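Local coordinates for sensor protein (Rhodopseudomonas palustris, PDB 2OOL) that is a bacteriophytochrome photoreceptor, represented here by its biliverdin-carrying PAS-GAF chromophore-binding domain, and probably works as a light-regulated histidine kinase, at residues E31-P36 and A219-L224; E132-D137 and F259-S264; P229-P234 and S283-R288. All coordinates share one frame; numbering follows the deposited sequence.

Contact 1 of 3, residues E31-P36 and A219-L224. With LBV (3-[2-[(Z)-[3-(2-carboxyethyl)-5-[(Z)-(4-ethenyl-3-methyl-5-oxidanylidene-pyrrol-2-ylidene)methyl]-4-methyl-pyrrol-1-ium -2-ylidene]methyl]-5-[(Z)-[(3E)-3-ethylidene-4-methyl-5-oxidanylidene-pyrrolidin-2-ylidene]methyl]-4-methyl-1H-pyrrol-3- yl]propanoic acid), chain C.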
# COMPACT_ATOMS: atom_id res chain seq x y z
N GLU A 31 14.78 -33.78 7.79
CA GLU A 31 13.40 -33.81 8.28
C GLU A 31 12.44 -33.38 7.15
O GLU A 31 12.66 -32.36 6.52
CB GLU A 31 13.25 -32.89 9.52
CG GLU A 31 11.80 -32.93 10.12
CD GLU A 31 11.60 -31.89 11.21
OE1 GLU A 31 12.57 -31.16 11.56
OE2 GLU A 31 10.47 -31.84 11.71
N PRO A 32 11.43 -34.16 6.86
CA PRO A 32 10.49 -33.77 5.80
C PRO A 32 9.43 -32.74 6.20
O PRO A 32 8.23 -33.06 6.31
CB PRO A 32 9.88 -35.10 5.42
CG PRO A 32 9.93 -35.90 6.66
CD PRO A 32 11.15 -35.53 7.37
N ILE A 33 9.87 -31.49 6.35
CA ILE A 33 9.03 -30.43 6.86
C ILE A 33 7.75 -30.12 6.03
O ILE A 33 6.82 -29.49 6.53
CB ILE A 33 9.85 -29.16 7.14
CG1 ILE A 33 10.53 -28.57 5.88
CG2 ILE A 33 10.97 -29.46 8.19
CD1 ILE A 33 10.92 -27.03 6.03
N HIS A 34 7.69 -30.59 4.80
CA HIS A 34 6.60 -30.24 3.90
C HIS A 34 5.37 -31.13 4.07
O HIS A 34 4.29 -30.74 3.62
CB HIS A 34 7.08 -30.30 2.45
CG HIS A 34 7.60 -31.63 2.03
ND1 HIS A 34 8.73 -32.20 2.59
CD2 HIS A 34 7.17 -32.51 1.10
CE1 HIS A 34 8.95 -33.38 2.04
NE2 HIS A 34 8.02 -33.59 1.12
N ILE A 35 5.54 -32.30 4.69
CA ILE A 35 4.45 -33.24 4.91
C ILE A 35 4.31 -33.59 6.41
O ILE A 35 4.44 -34.72 6.82
CB ILE A 35 4.60 -34.55 4.06
CG1 ILE A 35 6.02 -35.17 4.17
CG2 ILE A 35 4.28 -34.27 2.60
CD1 ILE A 35 6.17 -36.61 3.44
N PRO A 36 4.01 -32.59 7.24
CA PRO A 36 3.86 -32.89 8.67
C PRO A 36 2.53 -33.51 9.06
O PRO A 36 2.40 -33.98 10.16
CB PRO A 36 3.99 -31.52 9.31
CG PRO A 36 3.35 -30.62 8.34
CD PRO A 36 3.85 -31.16 6.98
N ALA A 219 19.12 -27.14 4.90
CA ALA A 219 19.02 -27.14 3.43
C ALA A 219 17.61 -27.32 2.89
O ALA A 219 17.25 -26.72 1.87
CB ALA A 219 20.00 -28.21 2.78
N GLN A 220 16.81 -28.17 3.51
CA GLN A 220 15.45 -28.41 2.98
C GLN A 220 14.55 -27.18 3.28
O GLN A 220 13.66 -26.82 2.51
CB GLN A 220 14.88 -29.74 3.49
CG GLN A 220 14.20 -29.71 4.85
CD GLN A 220 15.16 -29.63 6.02
OE1 GLN A 220 16.14 -28.92 5.98
NE2 GLN A 220 14.88 -30.40 7.08
N SER A 221 14.81 -26.54 4.40
CA SER A 221 14.10 -25.30 4.80
C SER A 221 14.40 -24.20 3.82
O SER A 221 13.52 -23.50 3.36
CB SER A 221 14.53 -24.85 6.21
OG SER A 221 14.40 -25.94 7.11
N ARG A 222 15.68 -24.03 3.51
CA ARG A 222 16.10 -23.00 2.55
C ARG A 222 15.56 -23.22 1.16
O ARG A 222 15.17 -22.25 0.52
CB ARG A 222 17.59 -22.95 2.47
CG ARG A 222 18.18 -22.24 3.57
CD ARG A 222 19.61 -21.98 3.31
NE ARG A 222 20.44 -22.93 4.04
CZ ARG A 222 21.13 -23.90 3.51
NH1 ARG A 222 21.12 -24.12 2.19
NH2 ARG A 222 21.84 -24.67 4.32
N ALA A 223 15.58 -24.46 0.68
CA ALA A 223 14.87 -24.84 -0.59
C ALA A 223 13.36 -24.45 -0.55
O ALA A 223 12.84 -23.79 -1.48
CB ALA A 223 15.06 -26.40 -0.92
N LEU A 224 12.65 -24.82 0.50
CA LEU A 224 11.24 -24.41 0.64
C LEU A 224 11.10 -22.89 0.66
O LEU A 224 10.29 -22.33 -0.07
CB LEU A 224 10.61 -24.99 1.90
CG LEU A 224 9.09 -24.69 2.13
CD1 LEU A 224 8.22 -25.19 1.00
CD2 LEU A 224 8.61 -25.35 3.40
C1A LBV C . 18.37 -25.49 14.52
C1B LBV C . 15.14 -25.72 11.48
O1B LBV C . 9.05 -26.18 9.33
C1C LBV C . 14.16 -21.36 10.74
O1C LBV C . 10.85 -17.35 10.64
C1D LBV C . 16.77 -17.93 12.71
C2A LBV C . 18.93 -26.89 14.43
C2B LBV C . 14.10 -26.17 10.65
O2B LBV C . 9.42 -24.29 8.26
C2C LBV C . 13.63 -20.11 10.34
O2C LBV C . 11.03 -18.51 12.51
C2D LBV C . 18.05 -17.37 12.92
C3A LBV C . 17.98 -27.43 13.35
C3B LBV C . 13.41 -25.06 10.18
C3C LBV C . 14.49 -19.14 10.84
C3D LBV C . 17.84 -16.08 13.36
C4A LBV C . 17.07 -26.40 12.96
C4B LBV C . 14.07 -23.91 10.70
C4C LBV C . 15.50 -19.79 11.57
C4D LBV C . 16.45 -15.89 13.42
CAA LBV C . 17.98 -28.73 12.79
CAB LBV C . 12.17 -25.10 9.27
CAC LBV C . 12.37 -19.75 9.52
CAD LBV C . 18.84 -15.21 13.70
CBA LBV C . 18.97 -29.91 13.08
CBB LBV C . 10.88 -24.87 10.04
CBC LBV C . 11.11 -19.72 10.43
CBD LBV C . 18.60 -13.91 14.13
CGB LBV C . 9.68 -25.13 9.12
CGC LBV C . 10.97 -18.40 11.27
CHB LBV C . 16.06 -26.64 12.01
CHC LBV C . 13.58 -22.60 10.41
CHD LBV C . 16.59 -19.22 12.24
CMA LBV C . 18.72 -27.59 15.78
CMB LBV C . 13.75 -27.65 10.34
CMC LBV C . 14.26 -17.63 10.59
CMD LBV C . 19.43 -18.01 12.69
N_A LBV C . 17.34 -25.30 13.67
O_A LBV C . 18.80 -24.62 15.27
N_B LBV C . 15.08 -24.38 11.45
N_C LBV C . 15.25 -21.09 11.48
N_D LBV C . 15.86 -17.03 13.04
O_D LBV C . 15.83 -14.88 13.77

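Contact 2 of 3, residues E132-D137 and F259-S264. With LBV (3-[2-[(Z)-[3-(2-carboxyethyl)-5-[(Z)-(4-ethenyl-3-methyl-5-oxidanylidene-pyrrol-2-ylidene)methyl]-4-methyl-pyrrol-1-ium -2-ylidene]methyl]-5-[(Z)-[(3E)-3-ethylidene-4-methyl-5-oxidanylidene-pyrrolidin-2-ylidene]methyl]-4-methyl-1H-pyrrol-3- yl]propanoic acid), chain C.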
# COMPACT_ATOMS: atom_id res chain seq x y z
N GLU A 132 -7.66 -22.50 3.24
CA GLU A 132 -7.31 -22.28 4.61
C GLU A 132 -8.05 -21.04 5.13
O GLU A 132 -8.17 -20.07 4.41
CB GLU A 132 -5.80 -22.11 4.73
CG GLU A 132 -5.01 -23.38 4.40
CD GLU A 132 -3.51 -23.16 4.42
OE1 GLU A 132 -3.00 -22.58 3.45
OE2 GLU A 132 -2.86 -23.57 5.40
N LEU A 133 -8.55 -21.11 6.36
CA LEU A 133 -9.37 -20.06 6.97
C LEU A 133 -8.59 -19.43 8.07
O LEU A 133 -8.24 -20.11 9.04
CB LEU A 133 -10.65 -20.69 7.55
CG LEU A 133 -11.63 -21.33 6.60
CD1 LEU A 133 -12.92 -21.66 7.34
CD2 LEU A 133 -11.87 -20.45 5.41
N GLU A 134 -8.24 -18.16 7.91
CA GLU A 134 -7.46 -17.39 8.90
C GLU A 134 -8.35 -16.31 9.48
O GLU A 134 -9.30 -15.92 8.85
CB GLU A 134 -6.28 -16.64 8.22
CG GLU A 134 -5.03 -17.46 7.95
CD GLU A 134 -3.80 -16.64 7.53
OE1 GLU A 134 -3.92 -15.38 7.32
OE2 GLU A 134 -2.73 -17.28 7.35
N PRO A 135 -7.96 -15.72 10.63
CA PRO A 135 -8.65 -14.53 11.09
C PRO A 135 -8.49 -13.36 10.12
O PRO A 135 -7.48 -13.27 9.42
CB PRO A 135 -7.98 -14.19 12.43
CG PRO A 135 -7.13 -15.36 12.78
CD PRO A 135 -6.85 -16.11 11.51
N ARG A 136 -9.46 -12.48 10.09
CA ARG A 136 -9.44 -11.38 9.16
C ARG A 136 -8.55 -10.21 9.59
O ARG A 136 -8.23 -10.06 10.77
CB ARG A 136 -10.86 -10.84 8.95
CG ARG A 136 -11.85 -11.88 8.47
CD ARG A 136 -13.08 -11.27 7.81
NE ARG A 136 -12.70 -10.42 6.69
CZ ARG A 136 -13.55 -9.65 6.00
NH1 ARG A 136 -14.87 -9.66 6.27
NH2 ARG A 136 -13.10 -8.90 5.00
N ASP A 137 -8.23 -9.37 8.63
CA ASP A 137 -7.51 -8.15 8.89
C ASP A 137 -8.36 -7.23 9.76
O ASP A 137 -9.55 -7.02 9.48
CB ASP A 137 -7.14 -7.46 7.59
CG ASP A 137 -6.26 -6.25 7.81
OD1 ASP A 137 -5.03 -6.41 7.99
OD2 ASP A 137 -6.81 -5.13 7.82
N PHE A 259 2.93 -25.16 0.20
CA PHE A 259 2.34 -23.84 -0.06
C PHE A 259 1.19 -23.46 0.89
O PHE A 259 0.49 -22.49 0.66
CB PHE A 259 1.96 -23.73 -1.53
CG PHE A 259 3.13 -23.70 -2.42
CD1 PHE A 259 3.85 -22.52 -2.59
CD2 PHE A 259 3.62 -24.86 -2.99
CE1 PHE A 259 4.98 -22.50 -3.38
CE2 PHE A 259 4.76 -24.85 -3.80
CZ PHE A 259 5.45 -23.66 -3.97
N SER A 260 1.07 -24.16 2.01
CA SER A 260 0.02 -23.89 2.95
C SER A 260 0.46 -22.94 4.06
O SER A 260 1.49 -23.15 4.69
CB SER A 260 -0.50 -25.21 3.55
OG SER A 260 -0.48 -25.04 5.00
N VAL A 261 -0.34 -21.90 4.32
CA VAL A 261 0.00 -20.90 5.33
C VAL A 261 -0.08 -21.43 6.74
O VAL A 261 0.57 -20.87 7.64
CB VAL A 261 -0.82 -19.55 5.17
CG1 VAL A 261 -0.42 -18.84 3.86
CG2 VAL A 261 -2.32 -19.79 5.17
N LEU A 262 -0.81 -22.53 6.97
CA LEU A 262 -0.96 -23.10 8.33
C LEU A 262 -0.13 -24.34 8.63
O LEU A 262 -0.24 -24.88 9.70
CB LEU A 262 -2.45 -23.46 8.61
CG LEU A 262 -3.52 -22.37 8.42
CD1 LEU A 262 -4.94 -22.91 8.49
CD2 LEU A 262 -3.31 -21.30 9.43
N ARG A 263 0.69 -24.80 7.68
CA ARG A 263 1.52 -25.99 7.83
C ARG A 263 2.17 -25.97 9.19
O ARG A 263 2.73 -24.97 9.60
CB ARG A 263 2.61 -26.00 6.76
CG ARG A 263 3.66 -27.13 6.86
CD ARG A 263 4.74 -27.04 5.75
NE ARG A 263 5.52 -25.78 5.81
CZ ARG A 263 6.51 -25.54 6.65
NH1 ARG A 263 7.11 -24.32 6.67
NH2 ARG A 263 6.92 -26.48 7.47
N SER A 264 2.10 -27.08 9.90
CA SER A 264 2.83 -27.16 11.18
C SER A 264 4.32 -27.23 10.88
O SER A 264 4.71 -27.90 9.91
CB SER A 264 2.41 -28.46 11.86
OG SER A 264 2.83 -28.45 13.17
C1A LBV C . 18.37 -25.49 14.52
C1B LBV C . 15.14 -25.72 11.48
O1B LBV C . 9.05 -26.18 9.33
C1C LBV C . 14.16 -21.36 10.74
O1C LBV C . 10.85 -17.35 10.64
C1D LBV C . 16.77 -17.93 12.71
C2A LBV C . 18.93 -26.89 14.43
C2B LBV C . 14.10 -26.17 10.65
O2B LBV C . 9.42 -24.29 8.26
C2C LBV C . 13.63 -20.11 10.34
O2C LBV C . 11.03 -18.51 12.51
C2D LBV C . 18.05 -17.37 12.92
C3A LBV C . 17.98 -27.43 13.35
C3B LBV C . 13.41 -25.06 10.18
C3C LBV C . 14.49 -19.14 10.84
C3D LBV C . 17.84 -16.08 13.36
C4A LBV C . 17.07 -26.40 12.96
C4B LBV C . 14.07 -23.91 10.70
C4C LBV C . 15.50 -19.79 11.57
C4D LBV C . 16.45 -15.89 13.42
CAA LBV C . 17.98 -28.73 12.79
CAB LBV C . 12.17 -25.10 9.27
CAC LBV C . 12.37 -19.75 9.52
CAD LBV C . 18.84 -15.21 13.70
CBA LBV C . 18.97 -29.91 13.08
CBB LBV C . 10.88 -24.87 10.04
CBC LBV C . 11.11 -19.72 10.43
CBD LBV C . 18.60 -13.91 14.13
CGB LBV C . 9.68 -25.13 9.12
CGC LBV C . 10.97 -18.40 11.27
CHB LBV C . 16.06 -26.64 12.01
CHC LBV C . 13.58 -22.60 10.41
CHD LBV C . 16.59 -19.22 12.24
CMA LBV C . 18.72 -27.59 15.78
CMB LBV C . 13.75 -27.65 10.34
CMC LBV C . 14.26 -17.63 10.59
CMD LBV C . 19.43 -18.01 12.69
N_A LBV C . 17.34 -25.30 13.67
O_A LBV C . 18.80 -24.62 15.27
N_B LBV C . 15.08 -24.38 11.45
N_C LBV C . 15.25 -21.09 11.48
N_D LBV C . 15.86 -17.03 13.04
O_D LBV C . 15.83 -14.88 13.77

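Contact 3 of 3, residues P229-P234 and S283-R288. With LBV (3-[2-[(Z)-[3-(2-carboxyethyl)-5-[(Z)-(4-ethenyl-3-methyl-5-oxidanylidene-pyrrol-2-ylidene)methyl]-4-methyl-pyrrol-1-ium -2-ylidene]methyl]-5-[(Z)-[(3E)-3-ethylidene-4-methyl-5-oxidanylidene-pyrrolidin-2-ylidene]methyl]-4-methyl-1H-pyrrol-3- yl]propanoic acid), chain C.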
# COMPACT_ATOMS: atom_id res chain seq x y z
N PRO A 229 7.92 -17.75 -0.14
CA PRO A 229 8.68 -16.69 0.52
C PRO A 229 8.16 -16.04 1.81
O PRO A 229 8.87 -15.14 2.32
CB PRO A 229 8.79 -15.60 -0.56
CG PRO A 229 7.55 -15.78 -1.43
CD PRO A 229 7.20 -17.27 -1.34
N VAL A 230 7.00 -16.45 2.32
CA VAL A 230 6.44 -15.88 3.57
C VAL A 230 5.94 -16.99 4.49
O VAL A 230 5.40 -17.92 4.03
CB VAL A 230 5.30 -14.91 3.27
CG1 VAL A 230 4.87 -14.13 4.58
CG2 VAL A 230 5.71 -13.90 2.15
N ARG A 231 6.22 -16.90 5.79
CA ARG A 231 5.73 -17.87 6.79
C ARG A 231 5.53 -17.17 8.14
O ARG A 231 6.25 -16.24 8.47
CB ARG A 231 6.74 -19.00 6.97
CG ARG A 231 8.07 -18.54 7.54
CD ARG A 231 9.27 -19.23 6.90
NE ARG A 231 9.26 -19.03 5.46
CZ ARG A 231 10.00 -18.15 4.81
NH1 ARG A 231 9.92 -18.08 3.51
NH2 ARG A 231 10.82 -17.33 5.45
N ILE A 232 4.56 -17.63 8.91
CA ILE A 232 4.29 -17.12 10.21
C ILE A 232 3.99 -18.21 11.20
O ILE A 232 3.33 -19.21 10.87
CB ILE A 232 3.17 -16.01 10.23
CG1 ILE A 232 2.95 -15.47 11.65
CG2 ILE A 232 1.82 -16.52 9.68
CD1 ILE A 232 2.13 -14.13 11.71
N ILE A 233 4.49 -18.01 12.42
CA ILE A 233 4.23 -18.88 13.55
C ILE A 233 3.76 -17.95 14.65
O ILE A 233 4.55 -17.48 15.42
CB ILE A 233 5.52 -19.68 14.02
CG1 ILE A 233 6.26 -20.33 12.82
CG2 ILE A 233 5.16 -20.75 15.12
CD1 ILE A 233 7.75 -20.65 13.08
N PRO A 234 2.44 -17.68 14.74
CA PRO A 234 1.96 -16.71 15.74
C PRO A 234 2.15 -17.09 17.20
O PRO A 234 2.24 -16.18 18.04
CB PRO A 234 0.48 -16.58 15.46
CG PRO A 234 0.19 -17.34 14.21
CD PRO A 234 1.36 -18.23 13.90
N SER A 283 8.76 -14.66 9.03
CA SER A 283 9.86 -14.33 8.14
C SER A 283 9.46 -14.30 6.68
O SER A 283 8.49 -14.90 6.28
CB SER A 283 11.08 -15.25 8.42
OG SER A 283 10.75 -16.63 8.36
N ILE A 284 10.20 -13.48 5.92
CA ILE A 284 10.00 -13.23 4.51
C ILE A 284 11.36 -13.40 3.85
O ILE A 284 12.38 -12.79 4.26
CB ILE A 284 9.49 -11.79 4.25
CG1 ILE A 284 8.18 -11.46 5.01
CG2 ILE A 284 9.34 -11.53 2.79
CD1 ILE A 284 8.43 -10.72 6.28
N SER A 285 11.40 -14.20 2.81
CA SER A 285 12.61 -14.48 2.01
C SER A 285 13.07 -13.29 1.17
O SER A 285 12.26 -12.51 0.68
CB SER A 285 12.34 -15.71 1.09
OG SER A 285 12.11 -16.85 1.90
N ILE A 286 14.37 -13.15 0.98
CA ILE A 286 14.90 -12.25 -0.05
C ILE A 286 15.58 -13.12 -1.07
O ILE A 286 16.49 -13.86 -0.74
CB ILE A 286 15.89 -11.20 0.51
CG1 ILE A 286 15.22 -10.38 1.62
CG2 ILE A 286 16.49 -10.33 -0.64
CD1 ILE A 286 16.22 -9.54 2.46
N VAL A 287 15.10 -13.05 -2.31
CA VAL A 287 15.49 -13.99 -3.36
C VAL A 287 16.06 -13.26 -4.56
O VAL A 287 15.38 -12.48 -5.24
CB VAL A 287 14.26 -14.83 -3.83
CG1 VAL A 287 14.58 -15.72 -5.05
CG2 VAL A 287 13.72 -15.71 -2.66
N ARG A 288 17.33 -13.55 -4.85
CA ARG A 288 18.02 -12.96 -6.00
C ARG A 288 18.58 -14.08 -6.89
O ARG A 288 19.27 -14.96 -6.41
CB ARG A 288 19.16 -12.06 -5.52
CG ARG A 288 18.71 -10.76 -4.81
CD ARG A 288 19.59 -9.52 -5.15
NE ARG A 288 18.91 -8.74 -6.19
CZ ARG A 288 19.36 -8.48 -7.41
NH1 ARG A 288 20.57 -8.84 -7.83
NH2 ARG A 288 18.56 -7.80 -8.24
C1A LBV C . 18.37 -25.49 14.52
C1B LBV C . 15.14 -25.72 11.48
O1B LBV C . 9.05 -26.18 9.33
C1C LBV C . 14.16 -21.36 10.74
O1C LBV C . 10.85 -17.35 10.64
C1D LBV C . 16.77 -17.93 12.71
C2A LBV C . 18.93 -26.89 14.43
C2B LBV C . 14.10 -26.17 10.65
O2B LBV C . 9.42 -24.29 8.26
C2C LBV C . 13.63 -20.11 10.34
O2C LBV C . 11.03 -18.51 12.51
C2D LBV C . 18.05 -17.37 12.92
C3A LBV C . 17.98 -27.43 13.35
C3B LBV C . 13.41 -25.06 10.18
C3C LBV C . 14.49 -19.14 10.84
C3D LBV C . 17.84 -16.08 13.36
C4A LBV C . 17.07 -26.40 12.96
C4B LBV C . 14.07 -23.91 10.70
C4C LBV C . 15.50 -19.79 11.57
C4D LBV C . 16.45 -15.89 13.42
CAA LBV C . 17.98 -28.73 12.79
CAB LBV C . 12.17 -25.10 9.27
CAC LBV C . 12.37 -19.75 9.52
CAD LBV C . 18.84 -15.21 13.70
CBA LBV C . 18.97 -29.91 13.08
CBB LBV C . 10.88 -24.87 10.04
CBC LBV C . 11.11 -19.72 10.43
CBD LBV C . 18.60 -13.91 14.13
CGB LBV C . 9.68 -25.13 9.12
CGC LBV C . 10.97 -18.40 11.27
CHB LBV C . 16.06 -26.64 12.01
CHC LBV C . 13.58 -22.60 10.41
CHD LBV C . 16.59 -19.22 12.24
CMA LBV C . 18.72 -27.59 15.78
CMB LBV C . 13.75 -27.65 10.34
CMC LBV C . 14.26 -17.63 10.59
CMD LBV C . 19.43 -18.01 12.69
N_A LBV C . 17.34 -25.30 13.67
O_A LBV C . 18.80 -24.62 15.27
N_B LBV C . 15.08 -24.38 11.45
N_C LBV C . 15.25 -21.09 11.48
N_D LBV C . 15.86 -17.03 13.04
O_D LBV C . 15.83 -14.88 13.77

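Contact 1 of 3, residues E31-P36 and A219-L224
Glu31 and Ile33, in the loop before strand 38-39 in the PAS part of the chromophore-binding domain, lie against Gln220, Ser221 and Leu224 on the GAF helix 219-227, with the bilin at the margin of the contact. The polar link is one hydrogen bond, Gln220 NE2 to Glu31 O, 3.0 Å long and fairly straight at 162°. It meets a lone pair of the carbonyl in its plane, and the acceptor also lies close to the plane of the glutamine amide. Glu31 O takes a second hydrogen bond from the backbone N of Ile33, while Gln220 NE2 also reaches Cys28 O, so the amide straps two points of the loop to the helix. Its bend at chi2 (-76°) turns the amide back, and OE1 takes a bent hydrogen bond from Ser221 N, which stands above the carbonyl plane rather than on a lone pair.

The apolar part rests on Ile33. Its CG1 lies 4.0 Å from Gln220 CG, and CD1 runs on to touch Leu224 CD2 at 3.9 Å. The chromophore lies alongside: Ile33 CB is 3.8 Å from its propionate oxygen O1B. Glu31, extended with CG anti to the backbone N (chi1 -178°), carries OE1 to a hydrogen bond with Ser266 OG and near the bilin methyl CMB. Ser221 OG, buried and without a polar partner in the model, sits 3.2 Å from bilin carbon CAB.

Contact 2 of 3, residues E132-D137 and F259-S264
Glu132, on PAS strand 128-134, drives its carboxylate into the turn formed by Ser260, Val261 and Leu262 of the GAF part, and this is the tight portion of the contact. OE1 accepts a hydrogen bond from the backbone N of Val261 at 2.9 Å on its syn lone pair. OE2 is gripped twice, by hydrogen bonds from Leu262 N and Ser260 OG, each at 2.8 Å. These two donors reach OE2 from opposite faces of the carboxylate plane, so three bonds hold the buried group and limit its rotation. The bonds tie a type I turn, Ser260 to Arg263, to the strand. Leu262 adds apolar cover, its CD1 lying 3.9 Å from Glu132 CB.

Toward the partly exposed Val261 the link is weaker in kind, a non-bonded touch. Glu134 crosses the valine at about a right angle, with OE2 3.3 Å from Val261 CG2; the polar end of the glutamate is engaged chiefly by a salt bridge to Arg311 of helix 308-332.

Beyond the turn, Arg263 points its guanidinium to the chromophore, NH1 hydrogen-bonding to propionate oxygen O2B and NH2 to O1B at 2.8 Å with a nearly straight 174°. The whole is a PAS-GAF junction in which the GAF turn gripped by a PAS carboxylate leads straight into the propionate-binding arginine of the bilin pocket.

Contact 3 of 3, residues P229-P234 and S283-R288
Ser285 OG is gripped by the guanidinium of Arg231, whose NH1 donates a hydrogen bond to it at 3.0 Å, and also bonds with the main-chain O of Tyr225. The other terminal nitrogen, Arg231 NH2, donates to Ser283 OG, likewise at 3.0 Å, with that oxygen close to the guanidinium plane. One arginine thus spans two serines that stand on either side of Ile284 in the strand. Its CG occupies the crowded position between the backbone N and the carbonyl carbon (chi1 64°), and bends at chi2 and chi3 fold the chain back across strand 283-288, leaving Ser283 O over one face of the guanidinium. NH1 is further bonded to Asn228 O, and Tyr225 makes a cation-pi contact with the group. An alanine in place of Arg231 would probably leave Ser283 OG and Ser285 OG without their arginine donors and open a gap beside Tyr225.

The backbones run antiparallel. Arg231 and Ser283 form a hydrogen-bonded pair, N to O in both directions, and Ser285 N to Pro229 O adds a further bond of 2.7 Å. Val230 and Ile284, a non-hydrogen-bonded pair, turn their side chains to the other face, where Val230 CG1 and Ile284 CG1 meet loosely at 4.3 Å.

Ser283 OG also faces the ring C propionate oxygen O1C, although their modelled separation is too short to be trusted in detail. The pairing sets strand 230-233 at the edge of the antiparallel GAF sheet, where a serine beside the bilin propionate belongs to the chromophore pocket.

In the fold
All three contacts reach the bilin, but at different places. Contacts 1 and 2 join PAS to GAF parts, are buried, and touch each other through a probable hydrogen bond between Ile33 O and Arg263 NH2; both border the ring B propionate. Contact 3 is partly buried, lies wholly within GAF and serves the ring C propionate, its nearest atoms about 5 Å from either of the others. Helix 219-227 of contact 1 is followed in the chain by strand 230-233 of contact 3. The chemistry follows place: a mixed amide and apolar seam in contact 1, a carboxylate holding a turn in contact 2, and regular strand pairing reinforced by an arginine in contact 3.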